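Long-range contact in elongation factor 1-beta (Pyrococcus horikoshii OT-3, PDB 7CSL), which probably promotes exchange of GDP for GTP on elongation factor 1-alpha, regenerating the form that carries aminoacyl-tRNA in protein synthesis: residues E23-L28 against L53-L58. Residues are numbered along the deposited sequence; the frame is centred on the assembly and turned at random.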
loop_
_atom_site.group_PDB
_atom_site.type_symbol
_atom_site.label_atom_id
_atom_site.label_comp_id
_atom_site.label_asym_id
_atom_site.label_seq_id
_atom_site.Cartn_x
_atom_site.Cartn_y
_atom_site.Cartn_z
ATOM N N GLU C 23 9.789 -4.803 28.328
ATOM C CA GLU C 23 10.628 -5.980 28.211
ATOM C C GLU C 23 10.638 -6.487 26.779
ATOM O O GLU C 23 11.693 -6.865 26.264
ATOM C CB GLU C 23 10.091 -7.056 29.148
ATOM C CG GLU C 23 10.874 -8.351 29.203
ATOM C CD GLU C 23 10.242 -9.343 30.176
ATOM O OE1 GLU C 23 10.090 -10.520 29.789
ATOM O OE2 GLU C 23 9.871 -8.936 31.307
ATOM N N LEU C 24 9.450 -6.490 26.164
ATOM C CA LEU C 24 9.249 -6.959 24.801
ATOM C C LEU C 24 9.938 -6.018 23.794
ATOM O O LEU C 24 10.689 -6.465 22.905
ATOM C CB LEU C 24 7.736 -7.118 24.490
ATOM C CG LEU C 24 7.416 -7.459 23.039
ATOM C CD1 LEU C 24 7.970 -8.845 22.711
ATOM C CD2 LEU C 24 5.931 -7.423 22.753
ATOM N N GLU C 25 9.749 -4.720 23.966
ATOM C CA GLU C 25 10.457 -3.744 23.125
ATOM C C GLU C 25 11.952 -3.986 23.116
ATOM O O GLU C 25 12.563 -4.053 22.056
ATOM C CB GLU C 25 10.183 -2.336 23.608
ATOM C CG GLU C 25 10.747 -1.228 22.722
ATOM C CD GLU C 25 10.367 0.136 23.240
ATOM O OE1 GLU C 25 9.257 0.234 23.805
ATOM O OE2 GLU C 25 11.166 1.094 23.085
ATOM N N GLU C 26 12.521 -4.125 24.312
ATOM C CA GLU C 26 13.958 -4.324 24.475
ATOM C C GLU C 26 14.446 -5.569 23.731
ATOM O O GLU C 26 15.556 -5.560 23.200
ATOM C CB GLU C 26 14.340 -4.408 25.974
ATOM C CG GLU C 26 15.823 -4.172 26.254
ATOM C CD GLU C 26 16.325 -4.809 27.555
ATOM O OE1 GLU C 26 15.838 -4.423 28.646
ATOM O OE2 GLU C 26 17.226 -5.683 27.483
ATOM N N LYS C 27 13.640 -6.638 23.745
ATOM C CA LYS C 27 13.996 -7.916 23.111
ATOM C C LYS C 27 13.920 -7.835 21.604
ATOM O O LYS C 27 14.765 -8.393 20.870
ATOM C CB LYS C 27 13.078 -9.066 23.582
ATOM C CG LYS C 27 13.613 -9.843 24.788
ATOM C CD LYS C 27 12.508 -10.371 25.694
ATOM C CE LYS C 27 13.005 -11.436 26.677
ATOM N NZ LYS C 27 12.632 -12.824 26.256
ATOM N N LEU C 28 12.860 -7.193 21.135
ATOM C CA LEU C 28 12.670 -6.976 19.708
ATOM C C LEU C 28 13.782 -6.110 19.132
ATOM O O LEU C 28 14.257 -6.361 18.036
ATOM C CB LEU C 28 11.338 -6.278 19.481
ATOM C CG LEU C 28 10.147 -7.156 19.783
ATOM C CD1 LEU C 28 8.883 -6.278 19.860
ATOM C CD2 LEU C 28 10.031 -8.248 18.736
ATOM N N LEU C 53 3.127 -2.523 19.419
ATOM C CA LEU C 53 4.391 -1.800 19.282
ATOM C C LEU C 53 4.583 -1.589 17.769
ATOM O O LEU C 53 4.552 -2.555 16.998
ATOM C CB LEU C 53 5.541 -2.611 19.820
ATOM C CG LEU C 53 5.914 -2.646 21.320
ATOM C CD1 LEU C 53 4.746 -2.600 22.251
ATOM C CD2 LEU C 53 6.749 -3.883 21.579
ATOM N N LYS C 54 4.790 -0.341 17.369
ATOM C CA LYS C 54 5.072 0.025 15.974
ATOM C C LYS C 54 6.515 0.497 15.821
ATOM O O LYS C 54 6.895 1.545 16.296
ATOM C CB LYS C 54 4.061 1.061 15.503
ATOM C CG LYS C 54 2.717 0.420 15.168
ATOM C CD LYS C 54 1.599 1.453 15.091
ATOM C CE LYS C 54 1.738 2.443 13.949
ATOM N NZ LYS C 54 2.340 3.743 14.363
ATOM N N PHE C 55 7.319 -0.366 15.208
ATOM C CA PHE C 55 8.721 -0.161 14.931
ATOM C C PHE C 55 8.941 0.509 13.571
ATOM O O PHE C 55 8.586 -0.040 12.545
ATOM C CB PHE C 55 9.444 -1.514 14.939
ATOM C CG PHE C 55 9.608 -2.105 16.323
ATOM C CD1 PHE C 55 8.537 -2.675 16.979
ATOM C CD2 PHE C 55 10.842 -2.084 16.966
ATOM C CE1 PHE C 55 8.702 -3.218 18.243
ATOM C CE2 PHE C 55 11.014 -2.620 18.224
ATOM C CZ PHE C 55 9.948 -3.163 18.869
ATOM N N TYR C 56 9.555 1.680 13.587
ATOM C CA TYR C 56 9.921 2.418 12.375
ATOM C C TYR C 56 11.312 1.938 11.971
ATOM O O TYR C 56 12.333 2.515 12.361
ATOM C CB TYR C 56 9.825 3.908 12.624
ATOM C CG TYR C 56 8.396 4.326 12.812
ATOM C CD1 TYR C 56 7.672 3.933 13.953
ATOM C CD2 TYR C 56 7.735 5.057 11.846
ATOM C CE1 TYR C 56 6.335 4.254 14.112
ATOM C CE2 TYR C 56 6.388 5.419 12.009
ATOM C CZ TYR C 56 5.692 5.013 13.150
ATOM O OH TYR C 56 4.349 5.345 13.346
ATOM N N VAL C 57 11.337 0.856 11.206
ATOM C CA VAL C 57 12.603 0.236 10.790
ATOM C C VAL C 57 13.168 0.996 9.586
ATOM O O VAL C 57 12.453 1.202 8.625
ATOM C CB VAL C 57 12.407 -1.246 10.446
ATOM C CG1 VAL C 57 13.734 -1.963 10.169
ATOM C CG2 VAL C 57 11.717 -1.988 11.612
ATOM N N LEU C 58 14.470 1.328 9.645
ATOM C CA LEU C 58 15.207 1.951 8.572
ATOM C C LEU C 58 15.901 0.902 7.722
ATOM O O LEU C 58 16.544 -0.050 8.224
ATOM C CB LEU C 58 16.254 2.935 9.118
ATOM C CG LEU C 58 15.676 3.963 10.081
ATOM C CD1 LEU C 58 16.757 4.777 10.753
ATOM C CD2 LEU C 58 14.658 4.829 9.321
#
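Helix 21-29 rests on strand 50-59 through Leu24, Glu25 and Leu28, which meet Leu53 and Phe55 without any hydrogen bond between the two segments. Leu28 carries much of the packing. Its CB sits 3.5 Å from Phe55 CZ. With CG anti to the carbonyl carbon (chi1 -69°), the chain crosses the CZ end of the ring from the CE2 side to the CE1 side. Leu28 CG follows at 4.1 Å from Phe55 CZ. Leu28 CD1 meets two partners on its strand-facing side, Phe55 CZ at 3.4 Å and Leu53 CD2 at 3.6 Å. The Leu28 side chain and Phe55 cross at about a right angle, the methyl approaching the ring obliquely. Leu53 CD2 is the strand-side methyl that Leu28 shares with Leu24, lying 3.8 Å from Leu24 CD2 and 3.9 Å from the backbone N of Glu25. At the ring edge, near its plane, Glu25 O lies 4.2 Å from Phe55 CZ. The Glu25 carboxylate turns to other partners, forming salt bridges with Lys29 and Arg43. Phe55 also touches Val12 and Leu38 and meets the ring of Phe74 on helix 67-75, so an alanine here would probably loosen the packing of both helices on the sheet. The axes of the two segments come within 10.5 Å of each other at 29°, roughly parallel, as helix and strand layers pack in the ferredoxin-like alpha-beta sandwich of the EF-1 guanine nucleotide exchange domain, two helices on a four-stranded antiparallel sheet.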